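Local structure of pectate lyase (Cellvibrio cellulosa, 1GXM) at residues A[12-16]-A[227-232]; A[188-192]-A[241-246]; A[174-178]-A[222-226]. The protein probably cleaves polygalacturonic acid (pectate) by anti-beta-elimination, as a family 10 polysaccharide lyase whose catalytic module alone forms this chain. All coordinates share one frame; numbering follows the deposited sequence. Where two conformers were deposited one is given.

Contact 1: A[12-16]-A[227-232]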
loop_
_atom_site.group_PDB
_atom_site.type_symbol
_atom_site.label_atom_id
_atom_site.label_comp_id
_atom_site.label_asym_id
_atom_site.label_seq_id
_atom_site.Cartn_x
_atom_site.Cartn_y
_atom_site.Cartn_z
ATOM N N ARG A 12 19.179 8.053 12.374
ATOM C CA ARG A 12 18.099 8.501 11.514
ATOM C C ARG A 12 17.030 7.391 11.345
ATOM O O ARG A 12 16.294 7.413 10.377
ATOM C CB ARG A 12 18.661 8.946 10.154
ATOM C CG ARG A 12 19.731 10.044 10.196
ATOM C CD ARG A 12 19.306 11.373 10.792
ATOM N NE ARG A 12 18.209 12.063 10.105
ATOM C CZ ARG A 12 17.268 12.813 10.698
ATOM N NH1 ARG A 12 17.285 13.055 12.008
ATOM N NH2 ARG A 12 16.300 13.346 9.966
ATOM N N MET A 13 16.938 6.437 12.277
ATOM C CA MET A 13 15.979 5.320 12.160
ATOM C C MET A 13 14.868 5.409 13.196
ATOM O O MET A 13 15.119 5.460 14.390
ATOM C CB MET A 13 16.662 3.961 12.302
ATOM C CG MET A 13 17.661 3.656 11.208
ATOM S SD MET A 13 16.953 3.607 9.590
ATOM C CE MET A 13 16.178 2.056 9.588
ATOM N N LEU A 14 13.630 5.392 12.726
ATOM C CA LEU A 14 12.472 5.428 13.606
ATOM C C LEU A 14 12.129 4.033 14.066
ATOM O O LEU A 14 12.409 3.048 13.378
ATOM C CB LEU A 14 11.271 6.000 12.852
ATOM C CG LEU A 14 11.464 7.417 12.338
ATOM C CD1 LEU A 14 10.303 7.805 11.438
ATOM C CD2 LEU A 14 11.610 8.381 13.508
ATOM N N THR A 15 11.484 3.948 15.222
ATOM C CA THR A 15 10.977 2.673 15.694
ATOM C C THR A 15 9.985 2.074 14.706
ATOM O O THR A 15 9.246 2.788 14.033
ATOM C CB THR A 15 10.329 2.822 17.082
ATOM O OG1 THR A 15 9.974 1.529 17.583
ATOM C CG2 THR A 15 9.007 3.595 17.017
ATOM N N LEU A 16 9.988 0.756 14.625
ATOM C CA LEU A 16 8.994 0.036 13.854
ATOM C C LEU A 16 7.792 -0.324 14.722
ATOM O O LEU A 16 6.784 -0.808 14.214
ATOM C CB LEU A 16 9.605 -1.221 13.245
ATOM C CG LEU A 16 10.677 -0.979 12.179
ATOM C CD1 LEU A 16 11.364 -2.303 11.832
ATOM C CD2 LEU A 16 10.111 -0.308 10.922
ATOM N N MET A 227 8.546 5.893 6.756
ATOM C CA MET A 227 8.980 5.918 8.127
ATOM C C MET A 227 9.818 4.693 8.512
ATOM O O MET A 227 10.410 4.702 9.587
ATOM C CB MET A 227 7.779 6.097 9.049
ATOM C CG MET A 227 7.224 7.488 8.953
ATOM S SD MET A 227 5.672 7.732 9.780
ATOM C CE MET A 227 6.184 8.228 11.410
ATOM N N THR A 228 9.880 3.673 7.660
ATOM C CA THR A 228 10.783 2.547 7.891
ATOM C C THR A 228 12.188 2.856 7.356
ATOM O O THR A 228 13.125 2.118 7.643
ATOM C CB THR A 228 10.313 1.232 7.221
ATOM O OG1 THR A 228 10.439 1.343 5.790
ATOM C CG2 THR A 228 8.835 0.870 7.538
ATOM N N GLN A 229 12.316 3.890 6.537
ATOM C CA GLN A 229 13.569 4.190 5.850
ATOM C C GLN A 229 14.478 5.067 6.681
ATOM O O GLN A 229 14.027 5.757 7.596
ATOM C CB GLN A 229 13.273 4.863 4.511
ATOM C CG GLN A 229 12.520 3.962 3.579
ATOM C CD GLN A 229 13.303 2.673 3.346
ATOM O OE1 GLN A 229 14.349 2.704 2.705
ATOM N NE2 GLN A 229 12.839 1.568 3.909
ATOM N N PRO A 230 15.782 5.020 6.382
ATOM C CA PRO A 230 16.681 6.007 6.968
ATOM C C PRO A 230 16.126 7.389 6.709
ATOM O O PRO A 230 15.821 7.726 5.565
ATOM C CB PRO A 230 17.991 5.782 6.205
ATOM C CG PRO A 230 17.953 4.379 5.756
ATOM C CD PRO A 230 16.502 4.105 5.481
ATOM N N GLN A 231 15.966 8.148 7.779
ATOM C CA GLN A 231 15.331 9.456 7.710
ATOM C C GLN A 231 16.322 10.527 7.264
ATOM O O GLN A 231 16.782 11.330 8.044
ATOM C CB GLN A 231 14.684 9.818 9.037
ATOM C CG GLN A 231 13.563 8.881 9.440
ATOM C CD GLN A 231 12.382 8.950 8.493
ATOM O OE1 GLN A 231 11.695 9.971 8.428
ATOM N NE2 GLN A 231 12.150 7.872 7.758
ATOM N N THR A 232 16.589 10.550 5.980
ATOM C CA THR A 232 17.399 11.599 5.399
ATOM C C THR A 232 16.650 12.918 5.566
ATOM O O THR A 232 15.443 12.939 5.855
ATOM C CB THR A 232 17.642 11.356 3.899
ATOM O OG1 THR A 232 16.410 11.472 3.179
ATOM C CG2 THR A 232 18.123 9.940 3.593
HETATM O O HOH W 1 13.115 4.797 10.042
HETATM O O HOH W 2 12.936 2.154 10.985
HETATM O O HOH W 3 8.816 3.423 11.488
#
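Arg-12 gives its carbonyl O to the backbone N of Gln-231, centre of an inverse gamma turn, in a direct bond of 2.7 Å whose N-H...O angle is 160°. Its side chain, one of two deposited conformers, curls back through bends at chi2 and chi3; in this copy NE and NH2 make weak bonds to Gln-231 O and NH2 a salt bridge to Glu-236, all of them tentative. Met-13 starts away from the other segment but folds back, laying SD 3.6 Å from Pro-230 CA and bringing CE near Thr-228 O. Leu-14 directs its CB toward 227-232. Its CD1 packs 3.9 Å from Met-227 CB and 3.8 Å from Gln-231 CD, crossing the glutamine chain at about a right angle. That amide spans its own loop, with NE2 on Gln-229 O at 2.8 Å and also on Leu-226 O, and OE1 on Tyr-331 OH. Waters bridge the two backbones: one molecule accepts from Leu-14 N and lies near Met-227 O and Gln-229 O, while another donates to Thr-15 O and Met-227 O. Leu-16 ends the run, CD2 lying 3.8 Å from Thr-228 CG2. The N-terminal segment so lies along the loop joining helix 219-226 to helix 233-246, which Thr-232 N-caps; Leu-14 and Met-227 both lean on Val-329 of helix 318-329.

Contact 2: A[188-192]-A[241-246]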
loop_
_atom_site.group_PDB
_atom_site.type_symbol
_atom_site.label_atom_id
_atom_site.label_comp_id
_atom_site.label_asym_id
_atom_site.label_seq_id
_atom_site.Cartn_x
_atom_site.Cartn_y
_atom_site.Cartn_z
ATOM N N VAL A 188 3.149 23.348 -1.956
ATOM C CA VAL A 188 3.225 22.722 -0.631
ATOM C C VAL A 188 3.197 21.195 -0.776
ATOM O O VAL A 188 2.318 20.653 -1.414
ATOM C CB VAL A 188 2.043 23.133 0.239
ATOM C CG1 VAL A 188 2.058 22.431 1.599
ATOM C CG2 VAL A 188 2.035 24.658 0.421
ATOM N N LEU A 189 4.158 20.507 -0.186
ATOM C CA LEU A 189 4.217 19.058 -0.276
ATOM C C LEU A 189 3.061 18.432 0.505
ATOM O O LEU A 189 2.823 18.805 1.651
ATOM C CB LEU A 189 5.533 18.565 0.305
ATOM C CG LEU A 189 6.113 17.270 -0.174
ATOM C CD1 LEU A 189 6.264 17.186 -1.709
ATOM C CD2 LEU A 189 7.496 17.110 0.492
ATOM N N THR A 190 2.360 17.472 -0.104
ATOM C CA THR A 190 1.196 16.840 0.518
ATOM C C THR A 190 1.363 15.338 0.539
ATOM O O THR A 190 2.193 14.842 1.256
ATOM C CB THR A 190 -0.138 17.294 -0.131
ATOM O OG1 THR A 190 -0.178 16.991 -1.531
ATOM C CG2 THR A 190 -0.301 18.823 -0.001
ATOM N N VAL A 191 0.570 14.613 -0.243
ATOM C CA VAL A 191 0.557 13.156 -0.201
ATOM C C VAL A 191 0.498 12.608 -1.628
ATOM O O VAL A 191 1.081 13.203 -2.528
ATOM C CB VAL A 191 -0.526 12.605 0.748
ATOM C CG1 VAL A 191 -0.209 12.989 2.172
ATOM C CG2 VAL A 191 -1.934 13.050 0.352
ATOM N N TRP A 192 -0.169 11.475 -1.823
ATOM C CA TRP A 192 -0.132 10.771 -3.079
ATOM C C TRP A 192 -1.532 10.421 -3.509
ATOM O O TRP A 192 -2.436 10.273 -2.704
ATOM C CB TRP A 192 0.674 9.451 -2.962
ATOM C CG TRP A 192 2.087 9.702 -2.591
ATOM C CD1 TRP A 192 3.141 9.811 -3.438
ATOM C CD2 TRP A 192 2.596 9.978 -1.284
ATOM N NE1 TRP A 192 4.274 10.112 -2.741
ATOM C CE2 TRP A 192 3.976 10.219 -1.414
ATOM C CE3 TRP A 192 2.030 10.009 -0.010
ATOM C CZ2 TRP A 192 4.786 10.521 -0.326
ATOM C CZ3 TRP A 192 2.817 10.306 1.060
ATOM C CH2 TRP A 192 4.182 10.586 0.902
ATOM N N ALA A 241 5.617 16.431 6.017
ATOM C CA ALA A 241 4.629 17.122 5.197
ATOM C C ALA A 241 3.391 16.260 5.024
ATOM O O ALA A 241 2.276 16.747 5.090
ATOM C CB ALA A 241 5.191 17.455 3.850
ATOM N N GLY A 242 3.558 14.972 4.793
ATOM C CA GLY A 242 2.400 14.103 4.627
ATOM C C GLY A 242 1.580 13.978 5.901
ATOM O O GLY A 242 0.346 13.987 5.894
ATOM N N VAL A 243 2.263 13.865 7.020
ATOM C CA VAL A 243 1.589 13.781 8.299
ATOM C C VAL A 243 0.875 15.098 8.599
ATOM O O VAL A 243 -0.253 15.106 9.078
ATOM C CB VAL A 243 2.576 13.440 9.425
ATOM C CG1 VAL A 243 1.951 13.675 10.791
ATOM C CG2 VAL A 243 3.072 12.011 9.259
ATOM N N ALA A 244 1.515 16.215 8.289
ATOM C CA ALA A 244 0.895 17.520 8.476
ATOM C C ALA A 244 -0.375 17.638 7.637
ATOM O O ALA A 244 -1.354 18.222 8.050
ATOM C CB ALA A 244 1.847 18.619 8.143
ATOM N N TRP A 245 -0.341 17.093 6.429
ATOM C CA TRP A 245 -1.514 17.103 5.575
ATOM C C TRP A 245 -2.638 16.327 6.228
ATOM O O TRP A 245 -3.757 16.802 6.282
ATOM C CB TRP A 245 -1.165 16.562 4.190
ATOM C CG TRP A 245 -2.309 16.514 3.250
ATOM C CD1 TRP A 245 -2.748 17.500 2.439
ATOM C CD2 TRP A 245 -3.177 15.404 3.048
ATOM N NE1 TRP A 245 -3.849 17.080 1.737
ATOM C CE2 TRP A 245 -4.117 15.779 2.073
ATOM C CE3 TRP A 245 -3.229 14.110 3.569
ATOM C CZ2 TRP A 245 -5.102 14.926 1.623
ATOM C CZ3 TRP A 245 -4.211 13.263 3.121
ATOM C CH2 TRP A 245 -5.128 13.670 2.160
ATOM N N PHE A 246 -2.346 15.153 6.745
ATOM C CA PHE A 246 -3.375 14.347 7.385
ATOM C C PHE A 246 -3.935 15.065 8.598
ATOM O O PHE A 246 -5.122 14.975 8.901
ATOM C CB PHE A 246 -2.827 12.997 7.806
ATOM C CG PHE A 246 -3.015 11.939 6.774
ATOM C CD1 PHE A 246 -4.260 11.381 6.591
ATOM C CD2 PHE A 246 -1.972 11.522 5.966
ATOM C CE1 PHE A 246 -4.472 10.436 5.638
ATOM C CE2 PHE A 246 -2.180 10.556 5.025
ATOM C CZ PHE A 246 -3.424 10.020 4.845
HETATM O O HOH W 4 1.791 19.296 4.076
#
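Leu-189, Thr-190 and Val-191 pack against Ala-241, Gly-242 and Trp-245 in a buried, mostly apolar contact, where the chain leaving strand 188-189 runs beside the last turns of helix 233-246. Val-191 meets three residues of the helix. With chi1 at -66°, its CG1 is anti to the carbonyl carbon, and both methyls meet Trp-245. CG2 sits 3.5 Å from the centroid of the six-membered ring of Trp-245 and only 7° off the ring normal, a CH-pi contact over the face. CG1 meets the same ring at CE3, 3.5 Å away, and alone of the two goes on to Gly-242 CA at 3.8 Å and, more loosely, the Phe-246 ring. Trp-245 in turn sets its CZ3 over the centre of the Phe-246 face. The indole NE1 is bonded to Asn-286, which helps hold the ring in place.

Strand 188-189 is the second strand of a small antiparallel hairpin with 184-185, just after helix 161-181, so the contact lays the exit of that hairpin on a helix far along the chain. The backbones come closest at Thr-190 and Gly-242, and with no side chain on the glycine the Thr-190 carbonyl O lies 3.5 Å from its CA, a CA-H...O contact. The same O also accepts a bond from Gln-182. The CB of Thr-190 stands 3.7 Å from Trp-245 CD1, its hydroxyl being taken by Trp-183 O. At the hairpin end, Leu-189 CB touches Ala-241 CB at 3.7 Å, and a water donates to both Leu-189 O and Ala-241 O, bridging the two backbones where no direct hydrogen bond joins them.

Contact 3: A[174-178]-A[222-226]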
loop_
_atom_site.group_PDB
_atom_site.type_symbol
_atom_site.label_atom_id
_atom_site.label_comp_id
_atom_site.label_asym_id
_atom_site.label_seq_id
_atom_site.Cartn_x
_atom_site.Cartn_y
_atom_site.Cartn_z
ATOM N N GLY A 174 12.255 2.669 -5.183
ATOM C CA GLY A 174 10.867 2.869 -4.800
ATOM C C GLY A 174 10.698 4.109 -3.960
ATOM O O GLY A 174 9.736 4.878 -4.104
ATOM N N THR A 175 11.657 4.320 -3.068
ATOM C CA THR A 175 11.638 5.510 -2.242
ATOM C C THR A 175 11.790 6.755 -3.085
ATOM O O THR A 175 11.098 7.742 -2.883
ATOM C CB THR A 175 12.752 5.432 -1.203
ATOM O OG1 THR A 175 12.522 4.319 -0.340
ATOM C CG2 THR A 175 12.714 6.633 -0.290
ATOM N N ASP A 176 12.740 6.724 -4.012
ATOM C CA ASP A 176 12.949 7.816 -4.928
ATOM C C ASP A 176 11.651 8.123 -5.670
ATOM O O ASP A 176 11.272 9.279 -5.819
ATOM C CB ASP A 176 14.083 7.469 -5.887
ATOM C CG ASP A 176 14.473 8.618 -6.752
ATOM O OD1 ASP A 176 15.099 9.564 -6.230
ATOM O OD2 ASP A 176 14.169 8.656 -7.957
ATOM N N TYR A 177 10.996 7.073 -6.181
ATOM C CA TYR A 177 9.721 7.253 -6.858
ATOM C C TYR A 177 8.702 7.996 -5.984
ATOM O O TYR A 177 8.058 8.949 -6.399
ATOM C CB TYR A 177 9.137 5.898 -7.324
ATOM C CG TYR A 177 7.887 6.137 -8.091
ATOM C CD1 TYR A 177 6.663 6.254 -7.440
ATOM C CD2 TYR A 177 7.926 6.356 -9.453
ATOM C CE1 TYR A 177 5.553 6.569 -8.114
ATOM C CE2 TYR A 177 6.808 6.669 -10.144
ATOM C CZ TYR A 177 5.601 6.777 -9.466
ATOM O OH TYR A 177 4.461 7.134 -10.141
ATOM N N ILE A 178 8.544 7.501 -4.772
ATOM C CA ILE A 178 7.583 8.056 -3.837
ATOM C C ILE A 178 7.863 9.533 -3.576
ATOM O O ILE A 178 6.972 10.354 -3.590
ATOM C CB ILE A 178 7.578 7.233 -2.548
ATOM C CG1 ILE A 178 6.872 5.898 -2.810
ATOM C CG2 ILE A 178 6.912 7.986 -1.418
ATOM C CD1 ILE A 178 7.097 4.904 -1.751
ATOM N N VAL A 222 1.898 4.749 2.520
ATOM C CA VAL A 222 3.094 5.317 1.892
ATOM C C VAL A 222 3.944 5.985 2.971
ATOM O O VAL A 222 5.151 5.803 3.047
ATOM C CB VAL A 222 2.732 6.330 0.807
ATOM C CG1 VAL A 222 4.001 6.930 0.225
ATOM C CG2 VAL A 222 1.930 5.683 -0.307
ATOM N N LEU A 223 3.307 6.781 3.816
ATOM C CA LEU A 223 4.011 7.396 4.935
ATOM C C LEU A 223 4.617 6.362 5.871
ATOM O O LEU A 223 5.742 6.492 6.319
ATOM C CB LEU A 223 3.092 8.340 5.693
ATOM C CG LEU A 223 2.715 9.570 4.889
ATOM C CD1 LEU A 223 1.558 10.323 5.548
ATOM C CD2 LEU A 223 3.878 10.521 4.682
ATOM N N ALA A 224 3.867 5.319 6.154
ATOM C CA ALA A 224 4.352 4.269 7.027
ATOM C C ALA A 224 5.599 3.633 6.407
ATOM O O ALA A 224 6.596 3.409 7.091
ATOM C CB ALA A 224 3.275 3.243 7.246
ATOM N N PHE A 225 5.565 3.339 5.115
ATOM C CA PHE A 225 6.757 2.826 4.454
ATOM C C PHE A 225 7.927 3.801 4.562
ATOM O O PHE A 225 9.040 3.405 4.885
ATOM C CB PHE A 225 6.524 2.511 2.982
ATOM C CG PHE A 225 7.801 2.328 2.259
ATOM C CD1 PHE A 225 8.594 1.228 2.512
ATOM C CD2 PHE A 225 8.277 3.326 1.439
ATOM C CE1 PHE A 225 9.842 1.121 1.918
ATOM C CE2 PHE A 225 9.512 3.225 0.865
ATOM C CZ PHE A 225 10.281 2.108 1.091
ATOM N N LEU A 226 7.694 5.066 4.270
ATOM C CA LEU A 226 8.775 6.046 4.365
ATOM C C LEU A 226 9.369 6.097 5.742
ATOM O O LEU A 226 10.572 6.297 5.880
ATOM C CB LEU A 226 8.324 7.429 3.939
ATOM C CG LEU A 226 8.085 7.612 2.450
ATOM C CD1 LEU A 226 7.528 9.026 2.256
ATOM C CD2 LEU A 226 9.322 7.396 1.599
#
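Ile-178 supplies most of the apolar contact between helix 161-181 and helix 219-226. Its two branches divide the work: CG2, anti to the backbone N, goes to Val-222 CG1 at 3.5 Å and Leu-226 CD1 at 3.9 Å, while the CG1 arm ends in CD1, 3.7 Å from Phe-225 CD2. The Ile-178 side chain lies alongside those of Val-222 and Leu-226, pointing the other way, but crosses Phe-225 at a slant, so that CD1 reaches the ring obliquely. The methyl of Thr-175, one turn earlier, adds a looser touch, CG2 to Leu-226 CD2 at 4.0 Å.

The two helical segments cross obliquely, their N-to-C directions 131° apart, and their axes come no nearer than 11.2 Å, a wide separation that leaves the side chains, not the backbones, to make the contact. Both helices probably belong to the mostly helical core, which family 10 lyases build as an incomplete alpha/alpha toroid. A third helix, 136-148, closes on the same residues, its Leu-141 touching both Ile-178 and Phe-225.

The polar part is slight, and no hydrogen bond passes between the segments. Thr-175 OG1 comes up to the edge of the Phe-225 ring, near its plane, 3.4 Å from CE2 and about as far from CZ. The first torsion puts OG1 beside the backbone N (chi1 -63°), from where it bonds the carbonyl of Val-171 one turn back; this satisfies the buried hydroxyl and probably fixes its rotation. At the C-terminal end of helix 219-226, Phe-225 O accepts from the hydroxyl of Thr-228 just beyond it.

Contacts 2 and 3 are buried, while contact 1 is partly exposed, and its chemistry fits that: one direct backbone bond and several water bridges in 12-16/227-232, one water and a CH-pi contact in 188-192/241-246, and side-chain packing alone across 174-178/222-226. They share a string of elements. Helix 219-226 serves contact 3, the loop after it contact 1, and the following helix 233-246 contact 2. Gln-231 NE2 reaches Leu-226 O, tying contact 1 to contact 3, while Trp-192 NE1 to Ile-178 O ties 2 to 3. Contacts 1 and 2 do not touch, their centres about 17 Å apart.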